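Local atomic coordinates of RNA-dependent RNA polymerase (Farallon virus, PDB entry 6DX5), a protein that probably copies viral RNA as the large polymerase protein, of which this piece is the N-terminal viral OTU-type cysteine protease domain, a deubiquitinase. Residues F26-V31 with H174-K179; F38-A43 with E51-V56; I140-V145 with F166-C171. All coordinates share one frame; numbering follows the deposited sequence.

Contact 1 of 3, residues F26-V31 with H174-K179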
loop_
_atom_site.group_PDB
_atom_site.type_symbol
_atom_site.label_atom_id
_atom_site.label_comp_id
_atom_site.label_asym_id
_atom_site.label_seq_id
_atom_site.Cartn_x
_atom_site.Cartn_y
_atom_site.Cartn_z
ATOM N N PHE A 26 -4.996 -22.778 -6.828
ATOM C CA PHE A 26 -5.501 -22.069 -7.989
ATOM C C PHE A 26 -4.835 -22.558 -9.263
ATOM O O PHE A 26 -3.664 -22.955 -9.276
ATOM C CB PHE A 26 -5.237 -20.575 -7.932
ATOM C CG PHE A 26 -5.840 -19.870 -6.754
ATOM C CD1 PHE A 26 -7.124 -19.327 -6.840
ATOM C CD2 PHE A 26 -5.108 -19.686 -5.581
ATOM C CE1 PHE A 26 -7.687 -18.648 -5.761
ATOM C CE2 PHE A 26 -5.670 -18.979 -4.493
ATOM C CZ PHE A 26 -6.971 -18.474 -4.595
ATOM N N GLU A 27 -5.577 -22.476 -10.348
ATOM C CA GLU A 27 -4.968 -22.505 -11.660
ATOM C C GLU A 27 -4.791 -21.044 -12.076
ATOM O O GLU A 27 -5.614 -20.198 -11.755
ATOM C CB GLU A 27 -5.818 -23.323 -12.642
ATOM C CG GLU A 27 -6.656 -22.529 -13.557
ATOM C CD GLU A 27 -7.309 -23.354 -14.665
ATOM O OE1 GLU A 27 -8.339 -23.990 -14.419
ATOM O OE2 GLU A 27 -6.777 -23.365 -15.776
ATOM N N ARG A 28 -3.651 -20.729 -12.645
ATOM C CA ARG A 28 -3.323 -19.370 -13.035
ATOM C C ARG A 28 -3.510 -19.246 -14.549
ATOM O O ARG A 28 -3.079 -20.137 -15.314
ATOM C CB ARG A 28 -1.870 -19.073 -12.644
ATOM C CG ARG A 28 -1.412 -17.652 -13.028
ATOM C CD ARG A 28 -0.663 -17.675 -14.320
ATOM N NE ARG A 28 0.591 -18.392 -14.080
ATOM C CZ ARG A 28 1.686 -17.774 -13.659
ATOM N NH1 ARG A 28 1.626 -16.455 -13.498
ATOM N NH2 ARG A 28 2.810 -18.437 -13.418
ATOM N N ILE A 29 -4.174 -18.184 -14.988
ATOM C CA ILE A 29 -4.437 -17.950 -16.410
ATOM C C ILE A 29 -3.668 -16.698 -16.802
ATOM O O ILE A 29 -3.901 -15.617 -16.258
ATOM C CB ILE A 29 -5.936 -17.809 -16.720
ATOM C CG1 ILE A 29 -6.689 -19.082 -16.309
ATOM C CG2 ILE A 29 -6.153 -17.595 -18.207
ATOM C CD1 ILE A 29 -7.254 -19.020 -14.926
ATOM N N ARG A 30 -2.693 -16.866 -17.692
ATOM C CA ARG A 30 -1.854 -15.754 -18.143
ATOM C C ARG A 30 -2.603 -14.840 -19.099
ATOM O O ARG A 30 -3.305 -15.319 -19.990
ATOM C CB ARG A 30 -0.613 -16.303 -18.850
ATOM C CG ARG A 30 0.221 -17.214 -17.994
ATOM C CD ARG A 30 1.498 -17.602 -18.737
ATOM N NE ARG A 30 2.243 -18.645 -18.030
ATOM C CZ ARG A 30 3.217 -18.395 -17.165
ATOM N NH1 ARG A 30 3.539 -17.135 -16.878
ATOM N NH2 ARG A 30 3.863 -19.390 -16.602
ATOM N N VAL A 31 -2.429 -13.518 -18.935
ATOM C CA VAL A 31 -3.025 -12.526 -19.834
ATOM C C VAL A 31 -1.880 -11.801 -20.515
ATOM O O VAL A 31 -0.731 -11.936 -20.112
ATOM C CB VAL A 31 -3.963 -11.540 -19.107
ATOM C CG1 VAL A 31 -5.070 -12.345 -18.387
ATOM C CG2 VAL A 31 -3.165 -10.752 -18.094
ATOM N N HIS A 174 3.419 -7.337 -13.095
ATOM C CA HIS A 174 2.507 -8.060 -13.960
ATOM C C HIS A 174 1.367 -8.726 -13.183
ATOM O O HIS A 174 1.595 -9.383 -12.175
ATOM C CB HIS A 174 3.267 -9.123 -14.799
ATOM C CG HIS A 174 2.379 -9.793 -15.789
ATOM N ND1 HIS A 174 1.830 -9.120 -16.854
ATOM C CD2 HIS A 174 1.790 -11.015 -15.785
ATOM C CE1 HIS A 174 1.006 -9.927 -17.517
ATOM N NE2 HIS A 174 0.961 -11.085 -16.885
ATOM N N PHE A 175 0.147 -8.640 -13.721
ATOM C CA PHE A 175 -1.028 -9.280 -13.133
ATOM C C PHE A 175 -1.518 -10.401 -14.043
ATOM O O PHE A 175 -1.582 -10.219 -15.261
ATOM C CB PHE A 175 -2.194 -8.283 -12.933
ATOM C CG PHE A 175 -1.894 -7.132 -11.984
ATOM C CD1 PHE A 175 -2.305 -7.196 -10.643
ATOM C CD2 PHE A 175 -1.319 -5.944 -12.445
ATOM C CE1 PHE A 175 -2.108 -6.120 -9.749
ATOM C CE2 PHE A 175 -1.079 -4.843 -11.558
ATOM C CZ PHE A 175 -1.484 -4.935 -10.199
ATOM N N ASP A 176 -1.889 -11.560 -13.460
ATOM C CA ASP A 176 -2.613 -12.628 -14.170
ATOM C C ASP A 176 -3.878 -13.002 -13.377
ATOM O O ASP A 176 -4.041 -12.605 -12.208
ATOM C CB ASP A 176 -1.729 -13.885 -14.363
ATOM C CG ASP A 176 -0.633 -13.703 -15.420
ATOM O OD1 ASP A 176 0.505 -14.227 -15.185
ATOM O OD2 ASP A 176 -0.912 -13.099 -16.531
ATOM N N ALA A 177 -4.757 -13.818 -13.990
ATOM C CA ALA A 177 -5.985 -14.262 -13.324
ATOM C C ALA A 177 -5.740 -15.565 -12.580
ATOM O O ALA A 177 -4.853 -16.336 -12.959
ATOM C CB ALA A 177 -7.105 -14.443 -14.346
ATOM N N LEU A 178 -6.518 -15.810 -11.511
ATOM C CA LEU A 178 -6.490 -17.085 -10.757
ATOM C C LEU A 178 -7.894 -17.679 -10.684
ATOM O O LEU A 178 -8.848 -16.965 -10.387
ATOM C CB LEU A 178 -6.007 -16.900 -9.311
ATOM C CG LEU A 178 -4.570 -16.452 -9.076
ATOM C CD1 LEU A 178 -4.327 -16.188 -7.629
ATOM C CD2 LEU A 178 -3.596 -17.523 -9.621
ATOM N N LYS A 179 -8.035 -18.973 -10.967
ATOM C CA LYS A 179 -9.288 -19.672 -10.695
ATOM C C LYS A 179 -9.056 -20.731 -9.635
ATOM O O LYS A 179 -8.034 -21.429 -9.647
ATOM C CB LYS A 179 -9.857 -20.298 -11.946
ATOM C CG LYS A 179 -10.411 -19.216 -12.846
ATOM C CD LYS A 179 -11.168 -19.775 -13.995
ATOM C CE LYS A 179 -12.082 -18.678 -14.582
ATOM N NZ LYS A 179 -12.698 -19.130 -15.890
HETATM O O HOH W 1 2.211 -14.436 -17.115
#

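Contact 2 of 3, residues F38-A43 with E51-V56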
loop_
_atom_site.group_PDB
_atom_site.type_symbol
_atom_site.label_atom_id
_atom_site.label_comp_id
_atom_site.label_asym_id
_atom_site.label_seq_id
_atom_site.Cartn_x
_atom_site.Cartn_y
_atom_site.Cartn_z
ATOM N N PHE A 38 -3.771 -5.758 -15.584
ATOM C CA PHE A 38 -4.759 -5.812 -14.501
ATOM C C PHE A 38 -6.171 -5.820 -15.065
ATOM O O PHE A 38 -7.005 -6.657 -14.684
ATOM C CB PHE A 38 -4.637 -4.643 -13.509
ATOM C CG PHE A 38 -5.768 -4.653 -12.494
ATOM C CD1 PHE A 38 -6.886 -3.824 -12.632
ATOM C CD2 PHE A 38 -5.784 -5.584 -11.464
ATOM C CE1 PHE A 38 -7.954 -3.909 -11.740
ATOM C CE2 PHE A 38 -6.855 -5.654 -10.557
ATOM C CZ PHE A 38 -7.931 -4.836 -10.722
ATOM N N PHE A 39 -6.470 -4.892 -15.978
ATOM C CA PHE A 39 -7.812 -4.884 -16.565
ATOM C C PHE A 39 -8.096 -6.201 -17.272
ATOM O O PHE A 39 -9.221 -6.717 -17.198
ATOM C CB PHE A 39 -7.970 -3.686 -17.526
ATOM C CG PHE A 39 -7.745 -2.346 -16.862
ATOM C CD1 PHE A 39 -8.428 -2.016 -15.683
ATOM C CD2 PHE A 39 -6.824 -1.433 -17.384
ATOM C CE1 PHE A 39 -8.228 -0.768 -15.038
ATOM C CE2 PHE A 39 -6.602 -0.188 -16.758
ATOM C CZ PHE A 39 -7.320 0.146 -15.567
ATOM N N ARG A 40 -7.075 -6.771 -17.957
ATOM C CA ARG A 40 -7.257 -8.038 -18.689
ATOM C C ARG A 40 -7.497 -9.208 -17.741
ATOM O O ARG A 40 -8.330 -10.098 -18.015
ATOM C CB ARG A 40 -6.027 -8.351 -19.543
ATOM C CG ARG A 40 -5.858 -7.406 -20.729
ATOM C CD ARG A 40 -4.519 -7.680 -21.478
ATOM N NE ARG A 40 -4.517 -6.910 -22.711
ATOM C CZ ARG A 40 -5.074 -7.360 -23.826
ATOM N NH1 ARG A 40 -5.603 -8.597 -23.852
ATOM N NH2 ARG A 40 -5.097 -6.600 -24.908
ATOM N N ALA A 41 -6.745 -9.247 -16.640
ATOM C CA ALA A 41 -6.965 -10.287 -15.638
ATOM C C ALA A 41 -8.382 -10.192 -15.082
ATOM O O ALA A 41 -9.131 -11.177 -15.067
ATOM C CB ALA A 41 -5.914 -10.160 -14.517
ATOM N N PHE A 42 -8.812 -8.992 -14.712
ATOM C CA PHE A 42 -10.160 -8.914 -14.157
ATOM C C PHE A 42 -11.184 -9.209 -15.250
ATOM O O PHE A 42 -12.122 -9.983 -15.035
ATOM C CB PHE A 42 -10.401 -7.539 -13.471
ATOM C CG PHE A 42 -11.721 -7.461 -12.776
ATOM C CD1 PHE A 42 -11.900 -8.033 -11.526
ATOM C CD2 PHE A 42 -12.807 -6.880 -13.403
ATOM C CE1 PHE A 42 -13.148 -7.988 -10.890
ATOM C CE2 PHE A 42 -14.075 -6.836 -12.789
ATOM C CZ PHE A 42 -14.239 -7.388 -11.522
ATOM N N ALA A 43 -10.988 -8.682 -16.458
ATOM C CA ALA A 43 -11.963 -8.985 -17.499
ATOM C C ALA A 43 -12.040 -10.503 -17.761
ATOM O O ALA A 43 -13.120 -11.058 -18.025
ATOM C CB ALA A 43 -11.607 -8.204 -18.775
ATOM N N GLU A 51 -10.531 -9.647 -23.667
ATOM C CA GLU A 51 -10.775 -8.564 -24.614
ATOM C C GLU A 51 -11.821 -7.548 -24.127
ATOM O O GLU A 51 -11.908 -6.461 -24.693
ATOM C CB GLU A 51 -11.128 -9.148 -25.982
ATOM C CG GLU A 51 -9.906 -10.015 -26.598
ATOM C CD GLU A 51 -8.431 -9.358 -26.516
ATOM O OE1 GLU A 51 -7.445 -10.012 -26.022
ATOM O OE2 GLU A 51 -8.243 -8.191 -26.977
ATOM N N MET A 52 -12.530 -7.807 -23.037
ATOM C CA MET A 52 -13.325 -6.772 -22.405
ATOM C C MET A 52 -12.540 -5.958 -21.397
ATOM O O MET A 52 -13.138 -5.289 -20.537
ATOM C CB MET A 52 -14.582 -7.390 -21.815
ATOM C CG MET A 52 -15.674 -7.576 -22.933
ATOM S SD MET A 52 -17.177 -8.183 -22.144
ATOM C CE MET A 52 -17.783 -6.613 -21.439
ATOM N N TRP A 53 -11.202 -5.964 -21.490
ATOM C CA TRP A 53 -10.426 -5.139 -20.565
ATOM C C TRP A 53 -10.812 -3.656 -20.662
ATOM O O TRP A 53 -10.649 -2.905 -19.690
ATOM C CB TRP A 53 -8.908 -5.281 -20.841
ATOM C CG TRP A 53 -8.475 -4.722 -22.160
ATOM C CD1 TRP A 53 -8.318 -5.443 -23.339
ATOM C CD2 TRP A 53 -8.147 -3.351 -22.485
ATOM N NE1 TRP A 53 -7.931 -4.600 -24.347
ATOM C CE2 TRP A 53 -7.830 -3.316 -23.862
ATOM C CE3 TRP A 53 -8.086 -2.161 -21.751
ATOM C CZ2 TRP A 53 -7.463 -2.135 -24.526
ATOM C CZ3 TRP A 53 -7.754 -0.968 -22.431
ATOM C CH2 TRP A 53 -7.440 -0.976 -23.789
ATOM N N ASP A 54 -11.227 -3.202 -21.842
ATOM C CA ASP A 54 -11.516 -1.791 -22.073
ATOM C C ASP A 54 -12.816 -1.384 -21.401
ATOM O O ASP A 54 -12.928 -0.251 -20.899
ATOM C CB ASP A 54 -11.573 -1.468 -23.584
ATOM C CG ASP A 54 -12.472 -2.466 -24.401
ATOM O OD1 ASP A 54 -12.939 -3.503 -23.852
ATOM O OD2 ASP A 54 -12.705 -2.216 -25.617
ATOM N N THR A 55 -13.810 -2.286 -21.403
ATOM C CA THR A 55 -15.032 -2.055 -20.634
ATOM C C THR A 55 -14.733 -2.047 -19.137
ATOM O O THR A 55 -15.303 -1.261 -18.374
ATOM C CB THR A 55 -16.028 -3.136 -20.995
ATOM O OG1 THR A 55 -16.257 -3.077 -22.407
ATOM C CG2 THR A 55 -17.354 -3.009 -20.221
ATOM N N VAL A 56 -13.818 -2.905 -18.704
ATOM C CA VAL A 56 -13.403 -2.899 -17.307
ATOM C C VAL A 56 -12.727 -1.569 -16.975
ATOM O O VAL A 56 -13.021 -0.934 -15.958
ATOM C CB VAL A 56 -12.466 -4.105 -17.031
ATOM C CG1 VAL A 56 -11.819 -3.934 -15.648
ATOM C CG2 VAL A 56 -13.268 -5.421 -17.105
#

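Contact 3 of 3, residues I140-V145 with F166-C171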
loop_
_atom_site.group_PDB
_atom_site.type_symbol
_atom_site.label_atom_id
_atom_site.label_comp_id
_atom_site.label_asym_id
_atom_site.label_seq_id
_atom_site.Cartn_x
_atom_site.Cartn_y
_atom_site.Cartn_z
ATOM N N ILE A 140 -12.341 -8.336 -4.798
ATOM C CA ILE A 140 -11.155 -8.636 -5.595
ATOM C C ILE A 140 -10.018 -8.907 -4.625
ATOM O O ILE A 140 -9.787 -8.107 -3.701
ATOM C CB ILE A 140 -10.807 -7.488 -6.563
ATOM C CG1 ILE A 140 -11.952 -7.271 -7.487
ATOM C CG2 ILE A 140 -9.544 -7.831 -7.439
ATOM C CD1 ILE A 140 -11.845 -5.950 -8.321
ATOM N N VAL A 141 -9.323 -10.033 -4.825
ATOM C CA VAL A 141 -8.186 -10.410 -4.000
ATOM C C VAL A 141 -6.931 -10.302 -4.845
ATOM O O VAL A 141 -6.893 -10.831 -5.952
ATOM C CB VAL A 141 -8.350 -11.834 -3.454
ATOM C CG1 VAL A 141 -7.232 -12.154 -2.563
ATOM C CG2 VAL A 141 -9.709 -11.959 -2.731
ATOM N N ILE A 142 -5.907 -9.611 -4.335
ATOM C CA ILE A 142 -4.635 -9.448 -5.032
ATOM C C ILE A 142 -3.596 -10.248 -4.259
ATOM O O ILE A 142 -3.294 -9.932 -3.105
ATOM C CB ILE A 142 -4.186 -7.987 -5.132
ATOM C CG1 ILE A 142 -5.304 -7.065 -5.647
ATOM C CG2 ILE A 142 -2.927 -7.909 -6.024
ATOM C CD1 ILE A 142 -5.538 -7.193 -7.078
ATOM N N TRP A 143 -3.042 -11.279 -4.875
ATOM C CA TRP A 143 -2.022 -12.099 -4.233
ATOM C C TRP A 143 -0.666 -11.670 -4.793
ATOM O O TRP A 143 -0.408 -11.832 -5.990
ATOM C CB TRP A 143 -2.249 -13.598 -4.500
ATOM C CG TRP A 143 -3.567 -14.158 -4.085
ATOM C CD1 TRP A 143 -4.740 -14.091 -4.783
ATOM C CD2 TRP A 143 -3.865 -14.820 -2.846
ATOM N NE1 TRP A 143 -5.746 -14.698 -4.070
ATOM C CE2 TRP A 143 -5.235 -15.147 -2.876
ATOM C CE3 TRP A 143 -3.101 -15.179 -1.725
ATOM C CZ2 TRP A 143 -5.883 -15.808 -1.810
ATOM C CZ3 TRP A 143 -3.738 -15.862 -0.666
ATOM C CH2 TRP A 143 -5.120 -16.133 -0.709
ATOM N N ASN A 144 0.185 -11.122 -3.948
ATOM C CA ASN A 144 1.511 -10.731 -4.382
ATOM C C ASN A 144 2.438 -11.920 -4.170
ATOM O O ASN A 144 2.610 -12.385 -3.033
ATOM C CB ASN A 144 1.996 -9.509 -3.590
ATOM C CG ASN A 144 1.028 -8.343 -3.676
ATOM O OD1 ASN A 144 0.317 -8.030 -2.704
ATOM N ND2 ASN A 144 0.927 -7.757 -4.845
ATOM N N VAL A 145 3.084 -12.373 -5.227
ATOM C CA VAL A 145 3.898 -13.567 -5.120
ATOM C C VAL A 145 5.318 -13.287 -5.582
ATOM O O VAL A 145 5.595 -12.316 -6.297
ATOM C CB VAL A 145 3.289 -14.694 -5.938
ATOM C CG1 VAL A 145 1.878 -14.973 -5.462
ATOM C CG2 VAL A 145 3.368 -14.308 -7.430
ATOM N N PHE A 166 -12.965 -12.570 -6.809
ATOM C CA PHE A 166 -12.178 -12.639 -8.033
ATOM C C PHE A 166 -10.733 -12.526 -7.606
ATOM O O PHE A 166 -10.355 -11.543 -6.968
ATOM C CB PHE A 166 -12.603 -11.529 -8.992
ATOM C CG PHE A 166 -14.042 -11.659 -9.415
ATOM C CD1 PHE A 166 -14.387 -12.524 -10.442
ATOM C CD2 PHE A 166 -15.048 -11.045 -8.687
ATOM C CE1 PHE A 166 -15.709 -12.722 -10.811
ATOM C CE2 PHE A 166 -16.374 -11.200 -9.041
ATOM C CZ PHE A 166 -16.726 -12.034 -10.107
ATOM N N ASN A 167 -9.939 -13.547 -7.901
ATOM C CA ASN A 167 -8.590 -13.665 -7.352
ATOM C C ASN A 167 -7.604 -13.335 -8.464
ATOM O O ASN A 167 -7.671 -13.918 -9.569
ATOM C CB ASN A 167 -8.323 -15.088 -6.818
ATOM C CG ASN A 167 -9.036 -15.370 -5.519
ATOM O OD1 ASN A 167 -8.552 -15.012 -4.432
ATOM N ND2 ASN A 167 -10.221 -15.976 -5.617
ATOM N N ILE A 168 -6.665 -12.444 -8.175
ATOM C CA ILE A 168 -5.696 -12.023 -9.175
ATOM C C ILE A 168 -4.326 -12.175 -8.556
ATOM O O ILE A 168 -4.164 -11.925 -7.361
ATOM C CB ILE A 168 -6.011 -10.582 -9.602
ATOM C CG1 ILE A 168 -7.391 -10.585 -10.300
ATOM C CG2 ILE A 168 -4.889 -9.966 -10.440
ATOM C CD1 ILE A 168 -7.718 -9.348 -10.981
ATOM N N VAL A 169 -3.352 -12.673 -9.333
ATOM C CA VAL A 169 -1.994 -12.812 -8.824
ATOM C C VAL A 169 -1.171 -11.690 -9.427
ATOM O O VAL A 169 -1.378 -11.304 -10.579
ATOM C CB VAL A 169 -1.393 -14.189 -9.165
ATOM C CG1 VAL A 169 -1.356 -14.412 -10.688
ATOM C CG2 VAL A 169 0.016 -14.339 -8.616
ATOM N N ARG A 170 -0.227 -11.170 -8.657
ATOM C CA ARG A 170 0.613 -10.072 -9.100
ATOM C C ARG A 170 2.055 -10.465 -8.862
ATOM O O ARG A 170 2.445 -10.737 -7.712
ATOM C CB ARG A 170 0.315 -8.785 -8.331
ATOM C CG ARG A 170 1.193 -7.625 -8.818
ATOM C CD ARG A 170 1.095 -6.407 -7.936
ATOM N NE ARG A 170 1.578 -5.247 -8.684
ATOM C CZ ARG A 170 1.410 -3.972 -8.320
ATOM N NH1 ARG A 170 0.779 -3.673 -7.172
ATOM N NH2 ARG A 170 1.872 -3.007 -9.107
ATOM N N CYS A 171 2.864 -10.448 -9.926
ATOM C CA CYS A 171 4.290 -10.773 -9.818
ATOM C C CYS A 171 5.067 -9.576 -10.347
ATOM O O CYS A 171 5.064 -9.328 -11.558
ATOM C CB CYS A 171 4.623 -12.055 -10.588
ATOM S SG CYS A 171 6.359 -12.640 -10.182
HETATM O O HOH W 2 -0.291 -5.265 -4.816
HETATM O O HOH W 3 5.454 -9.693 -6.664
#

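Contact 1 of 3, residues F26-V31 with H174-K179
E27 and I29 pair with K179 and A177 as the two hydrogen-bonded pairs of a short antiparallel ladder, with the non-hydrogen-bonded pair R28 and L178 between them. The I29 N to A177 O bond, 2.8 Å long, is nearly straight at 170°. CA-H...O contacts such as R28 CA to A177 O supplement these bonds.

Polar side-chain contacts gather on D176, beside residues 30-31. Its OD2 accepts from V31 N at 2.9 Å and from H174 NE2 at 2.8 Å, the two donors arriving from opposite faces of the carboxylate plane. This double grip fixes the rotation of the group. OD1 turns to the arginines: R28 NH1 makes a salt bridge with it at 3.0 Å, but the hydrogen bond within it is weak and bent, with the guanidinium and carboxylate planes 78° apart. One water takes a hydrogen from R30 NH1 and gives one to D176 OD1, and the guanidinium of R30 lies over that of R28. CG of R28 stands anti to the backbone N (chi1 179°), and the bends beyond it bring the guanidinium back toward the carboxylate.

L178 CD1 stands over one face of the F26 ring, 4.1 Å from the centroid, a CH-pi contact, while its CD2 meets R28 CB. On the opposite face of the sheet, that of E27, I29, A177 and K179, I29 CD1 rests on K179 CG at 3.8 Å.

The H174–D176 pair, with the C37 side chain touching H174, is consistent with the active-site arrangement of OTU cysteine proteases. Strand 26-29 is an outermost strand of the sheet within the chain; strand 166-171 flanks 174-180 on its other side, and helix 37-47 packs against I29, V31 and A177.

Contact 2 of 3, residues F38-A43 with E51-V56
R40 and W53 lie side by side and point the same way, with the guanidinium laid over the pyrrole end of the indole. W53 CD1 sits 3.7 Å above the guanidinium plane, over its centre, and the two planes are 32° apart, so the two flat groups face each other but splay apart; the nearest atoms are R40 NH2 and W53 NE1. One face of the indole also carries D54 CB near its rim, and F39 CB approaches at the edge. At the edge of the guanidinium, in its plane, lies E51 OE1. The R40 chain, extended as far as NE, runs alongside W53, with CG against W53 CB and the guanidinium at the pyrrole ring.

The polar link is a salt bridge from R40 NH1 to E51 OE1, 3.2 Å long with a fairly straight N-H...O angle of 160°. NH1 reaches this oxygen from above the plane of the carboxylate. NH1 has a stronger partner in E50, whose OE2 forms a second salt bridge, and NE makes a long, weak ion pair with D34.

Deeper in, V56 divides its two methyl groups. CG1 touches F42 CD2 at 3.8 Å and F39 CD1 at 3.9 Å, and CG2 meets A43 CB at 3.6 Å. A43 CB also comes within 3.5 Å of W53 N, just after the N-cap residue M52, so the small side chain lets the start of helix 53-66 lie close against helix 37-47. The contact thus packs two consecutive helices of the OTU-like protease domain.

Two kinds of chemistry are kept apart: an apolar inner side, on which L132 and L136 of helix 126-136 also pack, and an outer side where a buried arginine has an indole over one guanidinium face and probably has much of its charge balanced by two adjacent glutamates.

Contact 3 of 3, residues I140-V145 with F166-C171
The indole NE1-H of W143 bonds to N167 OD1, 2.8 Å from NE1 at 164° and in the ring plane. The same oxygen comes within 3.3 Å of V141 CB, because V141 and N167 are paired neighbours whose side chains run alongside each other. The N167 chi1 of -74° sets CG beside the backbone N; ND2 is held by V162 O. Farther along, V145 CG2 meets V169 CG2 at 3.6 Å, and N144 ND2 touches R170 CD while water 2 bridges it to R170 NH1. N144 OD1 bonds Q155 NE2.

Behind the side chains is a parallel ladder in register from I140–F166 to N144–R170, held by V141 N to F166 O, I168 N to V141 O, W143 N to I168 O, R170 N to W143 O and V145 N to R170 O. These two strands form the parallel step of the mixed OTU sheet. Strand 151-157, which follows 140-145 in the chain, flanks it on the other side, and 174-180 flanks 166-171.

On one face, I140, I142 and I168 meet F38 and F42 of helix 37-47, and F166, edge to face with F46, lines a dithiothreitol pocket. On the other, W143 packs on F26, L178 and V154.

From the N terminus, the chain enters contact 1 at strand 26-29, whose partner, strand 174-180, comes only near the C terminus; the loop closed by this contact therefore encloses both of the others. Within it, contact 2 closes first, over the short connection between helix 37-47 and helix 53-66, and contact 3 follows in series, after helices 72-86, 103-117 and 126-136, without crossing it. Contacts 1 and 3 share one sheet, where D176 N and V169 O form a probable hydrogen bond between neighbouring strands. Contact 2 packs against that sheet: F38 lies on F175 and I168, F42 on I140, and A41 on D176, which joins the helical half to the strands.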